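Local coordinates for protein cephalosporin hydroxylase CMCI (Streptomyces clavuligerus, PDB 2BM8) that takes part in cephamycin biosynthesis, probably in building the methoxy group of the cephalosporin nucleus, and has the Rossmann-like fold of an S-adenosylmethionine-dependent methyltransferase, at residues K65-D68 and T69-V72; E186-I189 and P190-R194; P197-F200 and S201-G205; S212-M215 and L216-N219. The protein carries 3 engineered substitutions. All coordinates share one frame; numbering follows the deposited sequence.

All four contacts are local turns of a methyltransferase-like Rossmann fold. Contact 4 is the most buried, at the end of strand 211-214; the other three are partly buried. Contact 1 opens helix 67-80 with a capping carboxylate and an amide, contact 2 opens helix 189-195 with sulfur, methylene and indole, and contact 3 runs along helix 197-205 on a serine hydroxyl bonded to a backbone carbonyl and apolar pairs. Contact 4 turns on an aspartate whose carbonyl and carboxylate both take amides. Lys65 of contact 1 meets Glu186 of contact 2 in a salt bridge, Val72 packs on Tyr217 of contact 4, and the engineered Phe200 of contact 3 packs on Ile189 and Trp192. All four reach a second subunit; contacts 2 and 3 also touch a third.

Contact 1: K65-D68 and T69-V72; sequences KDPD and TQAV
Asp66 reaches Thr69 from the N-cap position of helix 67-80: its OD1 accepts weak bonds from Thr69 N and Asp68 N, each 3.4 Å from it. CG sits between the backbone N and the carbonyl carbon (chi1 68°), a rotamer that folds the carboxylate back over the amides of the first turn. The two side chains cross at about a right angle; the Thr69 hydroxyl has its own partners, Gln223 and Ser221. Gln70 turns the other way along the chain. Extended beyond CG (chi2 172°), it carries NE2 back past the helix start to Lys65 O, 2.9 Å away and nearly in the plane of the Gln70 amide, in a bond with an N-H...O angle of 164°. Its backbone N meanwhile donates to Asp66 O at 2.9 Å, so one residue grips two successive carbonyls and holds the entry to the helix in place. Lys65 brings only CB toward Thr69 CG2; its amine leaves for salt bridges with Glu87 and Glu186. Pro67 packs on Pro67 of the second subunit. Regular helical bonding follows from Ala71 N to Pro67 O, and Val72 CG2 lies 3.5 Å from Asp68 O.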
loop_
_atom_site.group_PDB
_atom_site.type_symbol
_atom_site.label_atom_id
_atom_site.label_comp_id
_atom_site.label_asym_id
_atom_site.label_seq_id
_atom_site.Cartn_x
_atom_site.Cartn_y
_atom_site.Cartn_z
ATOM N N LYS B 65 22.440 -4.237 13.911
ATOM C CA LYS B 65 21.374 -3.419 14.455
ATOM C C LYS B 65 21.130 -2.215 13.559
ATOM O O LYS B 65 22.043 -1.450 13.305
ATOM C CB LYS B 65 21.712 -2.993 15.888
ATOM C CG LYS B 65 21.748 -4.189 16.879
ATOM C CD LYS B 65 21.962 -3.737 18.313
ATOM C CE LYS B 65 22.248 -4.891 19.288
ATOM N NZ LYS B 65 21.904 -6.242 18.772
ATOM N N ASP B 66 19.900 -2.036 13.075
ATOM C CA ASP B 66 19.659 -0.982 12.100
ATOM C C ASP B 66 19.485 0.402 12.750
ATOM O O ASP B 66 19.446 0.496 13.975
ATOM C CB ASP B 66 18.581 -1.385 11.061
ATOM C CG ASP B 66 17.200 -1.512 11.625
ATOM O OD1 ASP B 66 16.806 -0.727 12.519
ATOM O OD2 ASP B 66 16.411 -2.374 11.168
ATOM N N PRO B 67 19.506 1.470 11.949
ATOM C CA PRO B 67 19.425 2.831 12.478
ATOM C C PRO B 67 18.272 3.122 13.442
ATOM O O PRO B 67 18.463 3.879 14.363
ATOM C CB PRO B 67 19.284 3.685 11.212
ATOM C CG PRO B 67 20.039 2.933 10.201
ATOM C CD PRO B 67 19.699 1.485 10.484
ATOM N N ASP B 68 17.105 2.550 13.232
ATOM C CA ASP B 68 15.987 2.800 14.124
ATOM C C ASP B 68 16.243 2.139 15.471
ATOM O O ASP B 68 15.867 2.677 16.510
ATOM C CB ASP B 68 14.688 2.312 13.467
ATOM C CG ASP B 68 14.423 3.033 12.133
ATOM O OD1 ASP B 68 14.510 4.294 12.128
ATOM O OD2 ASP B 68 14.173 2.450 11.036
ATOM N N THR B 69 16.888 0.977 15.450
ATOM C CA THR B 69 17.263 0.288 16.682
ATOM C C THR B 69 18.378 1.009 17.462
ATOM O O THR B 69 18.291 1.151 18.683
ATOM C CB THR B 69 17.681 -1.128 16.345
ATOM O OG1 THR B 69 16.546 -1.825 15.832
ATOM C CG2 THR B 69 18.059 -1.905 17.594
ATOM N N GLN B 70 19.409 1.448 16.736
ATOM C CA GLN B 70 20.464 2.281 17.288
ATOM C C GLN B 70 19.873 3.505 17.981
ATOM O O GLN B 70 20.298 3.850 19.081
ATOM C CB GLN B 70 21.426 2.730 16.186
ATOM C CG GLN B 70 22.322 1.629 15.625
ATOM C CD GLN B 70 23.109 2.102 14.400
ATOM O OE1 GLN B 70 23.730 3.181 14.430
ATOM N NE2 GLN B 70 23.077 1.310 13.323
ATOM N N ALA B 71 18.892 4.143 17.350
ATOM C CA ALA B 71 18.219 5.318 17.935
ATOM C C ALA B 71 17.528 5.027 19.276
ATOM O O ALA B 71 17.624 5.806 20.215
ATOM C CB ALA B 71 17.195 5.894 16.960
ATOM N N VAL B 72 16.820 3.907 19.346
ATOM C CA VAL B 72 16.179 3.478 20.576
ATOM C C VAL B 72 17.228 3.215 21.673
ATOM O O VAL B 72 17.120 3.767 22.763
ATOM C CB VAL B 72 15.307 2.226 20.338
ATOM C CG1 VAL B 72 14.913 1.581 21.659
ATOM C CG2 VAL B 72 14.086 2.584 19.511
#

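Contact 2: E186-I189 and P190-R194; sequences EDMI and PYWYR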
loop_
_atom_site.group_PDB
_atom_site.type_symbol
_atom_site.label_atom_id
_atom_site.label_comp_id
_atom_site.label_asym_id
_atom_site.label_seq_id
_atom_site.Cartn_x
_atom_site.Cartn_y
_atom_site.Cartn_z
ATOM N N GLU B 186 15.569 -9.365 21.034
ATOM C CA GLU B 186 15.463 -8.757 19.714
ATOM C C GLU B 186 14.866 -9.773 18.744
ATOM O O GLU B 186 15.059 -10.965 18.923
ATOM C CB GLU B 186 16.835 -8.269 19.243
ATOM C CG GLU B 186 17.468 -7.203 20.146
ATOM C CD GLU B 186 18.634 -6.457 19.495
ATOM O OE1 GLU B 186 18.996 -6.808 18.359
ATOM O OE2 GLU B 186 19.205 -5.533 20.133
ATOM N N ASP B 187 14.071 -9.291 17.783
ATOM C CA ASP B 187 13.629 -10.037 16.598
ATOM C C ASP B 187 12.617 -11.154 16.839
ATOM O O ASP B 187 11.596 -11.232 16.136
ATOM C CB ASP B 187 14.829 -10.617 15.839
ATOM C CG ASP B 187 15.742 -9.536 15.277
ATOM O OD1 ASP B 187 15.257 -8.760 14.412
ATOM O OD2 ASP B 187 16.931 -9.382 15.642
ATOM N N MET B 188 12.894 -12.012 17.817
ATOM C CA MET B 188 12.244 -13.312 17.877
ATOM C C MET B 188 10.827 -13.344 18.453
ATOM O O MET B 188 10.045 -14.217 18.070
ATOM C CB MET B 188 13.124 -14.325 18.625
ATOM C CG MET B 188 12.759 -15.791 18.322
ATOM S SD MET B 188 12.739 -16.245 16.531
ATOM C CE MET B 188 14.374 -16.999 16.334
ATOM N N ILE B 189 10.480 -12.408 19.339
ATOM C CA ILE B 189 9.190 -12.502 20.033
ATOM C C ILE B 189 7.974 -12.513 19.107
ATOM O O ILE B 189 7.079 -13.305 19.306
ATOM C CB ILE B 189 9.062 -11.454 21.162
ATOM C CG1 ILE B 189 9.602 -12.075 22.450
ATOM C CG2 ILE B 189 7.615 -11.012 21.370
ATOM C CD1 ILE B 189 9.770 -11.143 23.586
ATOM N N PRO B 190 7.911 -11.645 18.117
ATOM C CA PRO B 190 6.823 -11.699 17.135
ATOM C C PRO B 190 6.686 -13.026 16.399
ATOM O O PRO B 190 5.558 -13.395 16.111
ATOM C CB PRO B 190 7.191 -10.582 16.160
ATOM C CG PRO B 190 7.900 -9.616 17.027
ATOM C CD PRO B 190 8.802 -10.506 17.861
ATOM N N TYR B 191 7.790 -13.713 16.106
ATOM C CA TYR B 191 7.734 -15.036 15.467
ATOM C C TYR B 191 7.232 -16.144 16.416
ATOM O O TYR B 191 6.462 -16.994 16.019
ATOM C CB TYR B 191 9.098 -15.410 14.850
ATOM C CG TYR B 191 9.538 -14.474 13.738
ATOM C CD1 TYR B 191 10.237 -13.309 14.022
ATOM C CD2 TYR B 191 9.244 -14.749 12.404
ATOM C CE1 TYR B 191 10.633 -12.429 13.021
ATOM C CE2 TYR B 191 9.644 -13.887 11.385
ATOM C CZ TYR B 191 10.340 -12.727 11.704
ATOM O OH TYR B 191 10.744 -11.866 10.710
ATOM N N TRP B 192 7.675 -16.132 17.666
ATOM C CA TRP B 192 7.167 -17.064 18.663
ATOM C C TRP B 192 5.658 -16.889 18.890
ATOM O O TRP B 192 4.968 -17.860 19.119
ATOM C CB TRP B 192 7.896 -16.898 20.000
ATOM C CG TRP B 192 9.286 -17.433 20.024
ATOM C CD1 TRP B 192 9.806 -18.409 19.231
ATOM C CD2 TRP B 192 10.338 -17.029 20.903
ATOM N NE1 TRP B 192 11.123 -18.627 19.554
ATOM C CE2 TRP B 192 11.475 -17.795 20.580
ATOM C CE3 TRP B 192 10.439 -16.088 21.933
ATOM C CZ2 TRP B 192 12.703 -17.650 21.244
ATOM C CZ3 TRP B 192 11.667 -15.947 22.603
ATOM C CH2 TRP B 192 12.776 -16.730 22.252
ATOM N N TYR B 193 5.161 -15.660 18.827
ATOM C CA TYR B 193 3.739 -15.403 18.993
ATOM C C TYR B 193 2.942 -15.855 17.769
ATOM O O TYR B 193 1.776 -16.253 17.886
ATOM C CB TYR B 193 3.476 -13.918 19.249
ATOM C CG TYR B 193 2.017 -13.612 19.471
ATOM C CD1 TYR B 193 1.301 -14.251 20.474
ATOM C CD2 TYR B 193 1.345 -12.694 18.678
ATOM C CE1 TYR B 193 -0.059 -13.972 20.690
ATOM C CE2 TYR B 193 -0.022 -12.404 18.894
ATOM C CZ TYR B 193 -0.707 -13.051 19.898
ATOM O OH TYR B 193 -2.041 -12.788 20.116
ATOM N N ARG B 194 3.567 -15.792 16.602
ATOM C CA ARG B 194 2.929 -16.244 15.374
ATOM C C ARG B 194 2.823 -17.763 15.287
ATOM O O ARG B 194 1.846 -18.286 14.788
ATOM C CB ARG B 194 3.699 -15.736 14.154
ATOM C CG ARG B 194 3.024 -16.075 12.826
ATOM C CD ARG B 194 3.436 -15.181 11.675
ATOM N NE ARG B 194 2.776 -15.533 10.418
ATOM C CZ ARG B 194 1.497 -15.301 10.150
ATOM N NH1 ARG B 194 0.698 -14.721 11.052
ATOM N NH2 ARG B 194 1.009 -15.654 8.966
#
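Met188 starts out with CG anti to its backbone N (chi1 -160°) and then bends at the next bond (chi2 54°), while Trp192 swings its indole back beside its own N; together these turns lay the methionine across the ring at about a right angle. Met188 CG stands over one face, offset toward the rim, 3.3 Å from Trp192 CE2. This is a CH-pi contact, with CG 3.6 Å from the centroid of the five-membered ring of Trp192. The sulfur follows as a Met-aromatic contact, SD lying 4.5 Å from the same centroid of Trp192 and 25° off the ring normal. SD also touches Tyr191 CB at 4.1 Å and lies oblique to the Tyr191 ring. The cluster sits where the loop after strand 182-185 of the Rossmann-like sheet runs into helix 189-195. Met188 O takes the Trp192 N bond at 3.1 Å and a weak one from Tyr191 N, and Ile189 O receives Tyr193 N. The Tyr191 ring turns its edge to Asp187 O, 3.3 Å from CD1. Were Trp192 replaced by an alanine, Met188 CG and SD would probably lose the flat surface they rest on, and Asn13 of the third subunit its NE1 donor. Ile189 CG1 comes to 4.1 Å from Trp192 CE3, and the Ile189 side chain also packs on Trp41 of the second subunit.

Contact 3: P197-F200 and S201-G205; sequences PQLF and SEYLG. Engineered in segment 197-200: Phe200 (natural residue Leu).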
loop_
_atom_site.group_PDB
_atom_site.type_symbol
_atom_site.label_atom_id
_atom_site.label_comp_id
_atom_site.label_asym_id
_atom_site.label_seq_id
_atom_site.Cartn_x
_atom_site.Cartn_y
_atom_site.Cartn_z
ATOM N N PRO B 197 1.228 -19.134 19.616
ATOM C CA PRO B 197 0.482 -18.099 20.353
ATOM C C PRO B 197 0.089 -18.470 21.779
ATOM O O PRO B 197 0.212 -17.644 22.678
ATOM C CB PRO B 197 -0.775 -17.897 19.496
ATOM C CG PRO B 197 -0.846 -19.085 18.607
ATOM C CD PRO B 197 0.578 -19.463 18.332
ATOM N N GLN B 198 -0.412 -19.676 21.989
ATOM C CA GLN B 198 -0.867 -20.074 23.318
ATOM C C GLN B 198 0.281 -20.268 24.319
ATOM O O GLN B 198 0.220 -19.766 25.435
ATOM C CB GLN B 198 -1.734 -21.329 23.233
ATOM C CG GLN B 198 -3.094 -21.068 22.571
ATOM C CD GLN B 198 -3.740 -22.332 22.005
ATOM O OE1 GLN B 198 -3.064 -23.337 21.753
ATOM N NE2 GLN B 198 -5.050 -22.279 21.801
ATOM N N LEU B 199 1.331 -20.973 23.920
ATOM C CA LEU B 199 2.438 -21.237 24.822
ATOM C C LEU B 199 3.205 -19.949 25.083
ATOM O O LEU B 199 3.658 -19.695 26.201
ATOM C CB LEU B 199 3.378 -22.290 24.237
ATOM C CG LEU B 199 2.903 -23.734 24.329
ATOM C CD1 LEU B 199 3.756 -24.592 23.415
ATOM C CD2 LEU B 199 2.942 -24.245 25.773
ATOM N N PHE B 200 3.353 -19.124 24.055
ATOM C CA PHE B 200 4.093 -17.895 24.230
ATOM C C PHE B 200 3.411 -16.997 25.246
ATOM O O PHE B 200 4.050 -16.495 26.139
ATOM C CB PHE B 200 4.283 -17.129 22.935
ATOM C CG PHE B 200 5.047 -15.858 23.129
ATOM C CD1 PHE B 200 6.411 -15.897 23.368
ATOM C CD2 PHE B 200 4.392 -14.632 23.134
ATOM C CE1 PHE B 200 7.122 -14.726 23.592
ATOM C CE2 PHE B 200 5.087 -13.461 23.346
ATOM C CZ PHE B 200 6.452 -13.500 23.578
ATOM N N SER B 201 2.109 -16.810 25.095
ATOM C CA SER B 201 1.339 -15.925 25.965
ATOM C C SER B 201 1.374 -16.372 27.412
ATOM O O SER B 201 1.410 -15.554 28.321
ATOM C CB SER B 201 -0.100 -15.873 25.494
ATOM O OG SER B 201 -0.142 -15.409 24.161
ATOM N N GLU B 202 1.355 -17.678 27.616
ATOM C CA GLU B 202 1.470 -18.250 28.939
ATOM C C GLU B 202 2.858 -17.988 29.526
ATOM O O GLU B 202 2.978 -17.540 30.654
ATOM C CB GLU B 202 1.198 -19.757 28.874
ATOM C CG GLU B 202 0.642 -20.339 30.169
ATOM C CD GLU B 202 0.876 -21.836 30.318
ATOM O OE1 GLU B 202 0.064 -22.490 31.008
ATOM O OE2 GLU B 202 1.866 -22.368 29.766
ATOM N N TYR B 203 3.900 -18.254 28.746
ATOM C CA TYR B 203 5.277 -18.164 29.227
ATOM C C TYR B 203 5.670 -16.734 29.589
ATOM O O TYR B 203 6.242 -16.500 30.647
ATOM C CB TYR B 203 6.258 -18.700 28.185
ATOM C CG TYR B 203 6.240 -20.203 27.961
ATOM C CD1 TYR B 203 7.165 -20.796 27.110
ATOM C CD2 TYR B 203 5.310 -21.027 28.576
ATOM C CE1 TYR B 203 7.164 -22.156 26.878
ATOM C CE2 TYR B 203 5.303 -22.400 28.346
ATOM C CZ TYR B 203 6.235 -22.953 27.495
ATOM O OH TYR B 203 6.236 -24.308 27.268
ATOM N N LEU B 204 5.386 -15.791 28.694
ATOM C CA LEU B 204 5.617 -14.369 28.962
ATOM C C LEU B 204 4.779 -13.936 30.147
ATOM O O LEU B 204 5.274 -13.261 31.039
ATOM C CB LEU B 204 5.263 -13.485 27.755
ATOM C CG LEU B 204 6.278 -12.477 27.182
ATOM C CD1 LEU B 204 5.540 -11.234 26.640
ATOM C CD2 LEU B 204 7.378 -12.064 28.150
ATOM N N GLY B 205 3.509 -14.339 30.144
ATOM C CA GLY B 205 2.576 -14.008 31.206
ATOM C C GLY B 205 2.978 -14.499 32.593
ATOM O O GLY B 205 2.549 -13.933 33.600
#
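Phe200, an engineered residue where the natural chain has leucine, lies alongside Leu204 one turn further on, both side chains pointing the same way. With CG anti to the backbone N (chi1 180°), the ring stands out from the helix and CZ comes within 3.8 Å of Leu204 CG; Leu204 CB stands over one ring face, offset toward the rim. Ser201 turns back instead of out. Its hydroxyl OG donates to Pro197 O at 2.7 Å, while Ser201 N reaches the same oxygen at 3.2 Å from 37° out of the carbonyl plane. Two donors from one residue thus grip Pro197 O, a usual arrangement for serine in helices. Leu199 pairs with Tyr203 as Phe200 does with Leu204: CD2 of Leu199 lies 3.6 Å from Tyr203 OH, and Leu199 O sits over a face of the tyrosine ring, 3.2 Å from Tyr203 CG, while also accepting from Tyr203 N. The Tyr203 hydroxyl goes on to bond Gln10 N of the third subunit. Helix 197-205 sets Phe200 onto helix 189-195 and onto Phe166 of helix 165-175, and Leu204 onto Met169 of the same helix; both also pack on Trp41 of the second subunit, and Leu199 and Tyr203 meet the third.

Contact 4: S212-M215 and L216-N219; sequences SMDM and LYAN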
loop_
_atom_site.group_PDB
_atom_site.type_symbol
_atom_site.label_atom_id
_atom_site.label_comp_id
_atom_site.label_asym_id
_atom_site.label_seq_id
_atom_site.Cartn_x
_atom_site.Cartn_y
_atom_site.Cartn_z
ATOM N N SER B 212 7.986 -5.959 33.084
ATOM C CA SER B 212 7.000 -5.167 32.364
ATOM C C SER B 212 7.496 -4.985 30.935
ATOM O O SER B 212 8.694 -5.049 30.695
ATOM C CB SER B 212 6.858 -3.782 33.005
ATOM O OG SER B 212 7.924 -2.909 32.572
ATOM N N MET B 213 6.585 -4.768 29.996
ATOM C CA MET B 213 6.971 -4.287 28.675
ATOM C C MET B 213 7.038 -2.761 28.713
ATOM O O MET B 213 6.045 -2.097 29.021
ATOM C CB MET B 213 5.980 -4.734 27.610
ATOM C CG MET B 213 6.369 -4.283 26.219
ATOM S SD MET B 213 5.546 -5.199 24.926
ATOM C CE MET B 213 3.837 -5.031 25.434
ATOM N N ASP B 214 8.209 -2.211 28.396
ATOM C CA ASP B 214 8.428 -0.776 28.418
ATOM C C ASP B 214 7.895 -0.142 27.142
ATOM O O ASP B 214 8.495 -0.252 26.093
ATOM C CB ASP B 214 9.915 -0.484 28.562
ATOM C CG ASP B 214 10.206 0.994 28.710
ATOM O OD1 ASP B 214 9.296 1.817 28.508
ATOM O OD2 ASP B 214 11.321 1.432 29.029
ATOM N N MET B 215 6.783 0.565 27.251
ATOM C CA MET B 215 6.058 1.042 26.083
ATOM C C MET B 215 6.657 2.263 25.416
ATOM O O MET B 215 6.240 2.603 24.314
ATOM C CB MET B 215 4.615 1.338 26.454
ATOM C CG MET B 215 3.855 0.124 26.899
ATOM S SD MET B 215 3.865 -1.226 25.725
ATOM C CE MET B 215 2.588 -0.636 24.578
ATOM N N LEU B 216 7.612 2.926 26.064
ATOM C CA LEU B 216 8.353 4.005 25.410
ATOM C C LEU B 216 9.263 3.485 24.295
ATOM O O LEU B 216 9.425 4.141 23.261
ATOM C CB LEU B 216 9.186 4.793 26.420
ATOM C CG LEU B 216 9.761 6.126 25.911
ATOM C CD1 LEU B 216 8.670 7.062 25.469
ATOM C CD2 LEU B 216 10.609 6.799 26.992
ATOM N N TYR B 217 9.841 2.305 24.504
ATOM C CA TYR B 217 10.787 1.723 23.553
ATOM C C TYR B 217 10.227 0.555 22.733
ATOM O O TYR B 217 10.646 0.343 21.606
ATOM C CB TYR B 217 12.038 1.282 24.300
ATOM C CG TYR B 217 12.737 2.415 25.022
ATOM C CD1 TYR B 217 13.034 2.333 26.374
ATOM C CD2 TYR B 217 13.098 3.581 24.345
ATOM C CE1 TYR B 217 13.677 3.381 27.037
ATOM C CE2 TYR B 217 13.748 4.633 24.997
ATOM C CZ TYR B 217 14.037 4.523 26.337
ATOM O OH TYR B 217 14.677 5.563 26.973
ATOM N N ALA B 218 9.274 -0.177 23.292
ATOM C CA ALA B 218 8.778 -1.418 22.705
ATOM C C ALA B 218 8.181 -1.298 21.300
ATOM O O ALA B 218 8.256 -2.239 20.539
ATOM C CB ALA B 218 7.742 -2.074 23.647
ATOM N N ASN B 219 7.567 -0.178 20.947
ATOM C CA ASN B 219 7.045 -0.021 19.573
ATOM C C ASN B 219 7.940 0.845 18.668
ATOM O O ASN B 219 7.531 1.249 17.599
ATOM C CB ASN B 219 5.609 0.524 19.600
ATOM C CG ASN B 219 4.658 -0.359 20.414
ATOM O OD1 ASN B 219 4.737 -1.590 20.374
ATOM N ND2 ASN B 219 3.763 0.270 21.165
HETATM O O HOH W 1 7.460 2.887 21.523
#
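Asp214 O takes two amides of the following turn, Ala218 N at 2.9 Å nearly end-on to the carbonyl and Tyr217 N at 3.3 Å from 49° out of the carbonyl plane. Its side chain adds a third bond, OD1 accepting from Leu216 N at 3.2 Å from above the carboxylate plane. The step from OD1 to the amide two residues on makes an Asx turn, set up by CG lying anti to the Asp214 N (chi1 -175°). It closes strand 211-214, an edge strand of the mixed Rossmann-like sheet in this chain, which Met213 continues by an antiparallel ladder with the second subunit. OD1 also forms a salt bridge with Arg34 of that subunit, and OD2 bonds Tyr182 OH. Putting a leucine at Asp214 would probably leave Leu216 N without its side-chain acceptor and Arg34 of the second subunit without its charge partner. Asp214 and Tyr217 lie side by side, their planes 65° apart, with OD2 3.3 Å from Tyr217 CD1; the tyrosine hydroxyl runs on to Glu79. Further out, Met213 CG packs on Ala218 CB at 3.7 Å, and Met215 CE lies 3.7 Å from Asn219 ND2, which bonds Pro45 O of the second subunit.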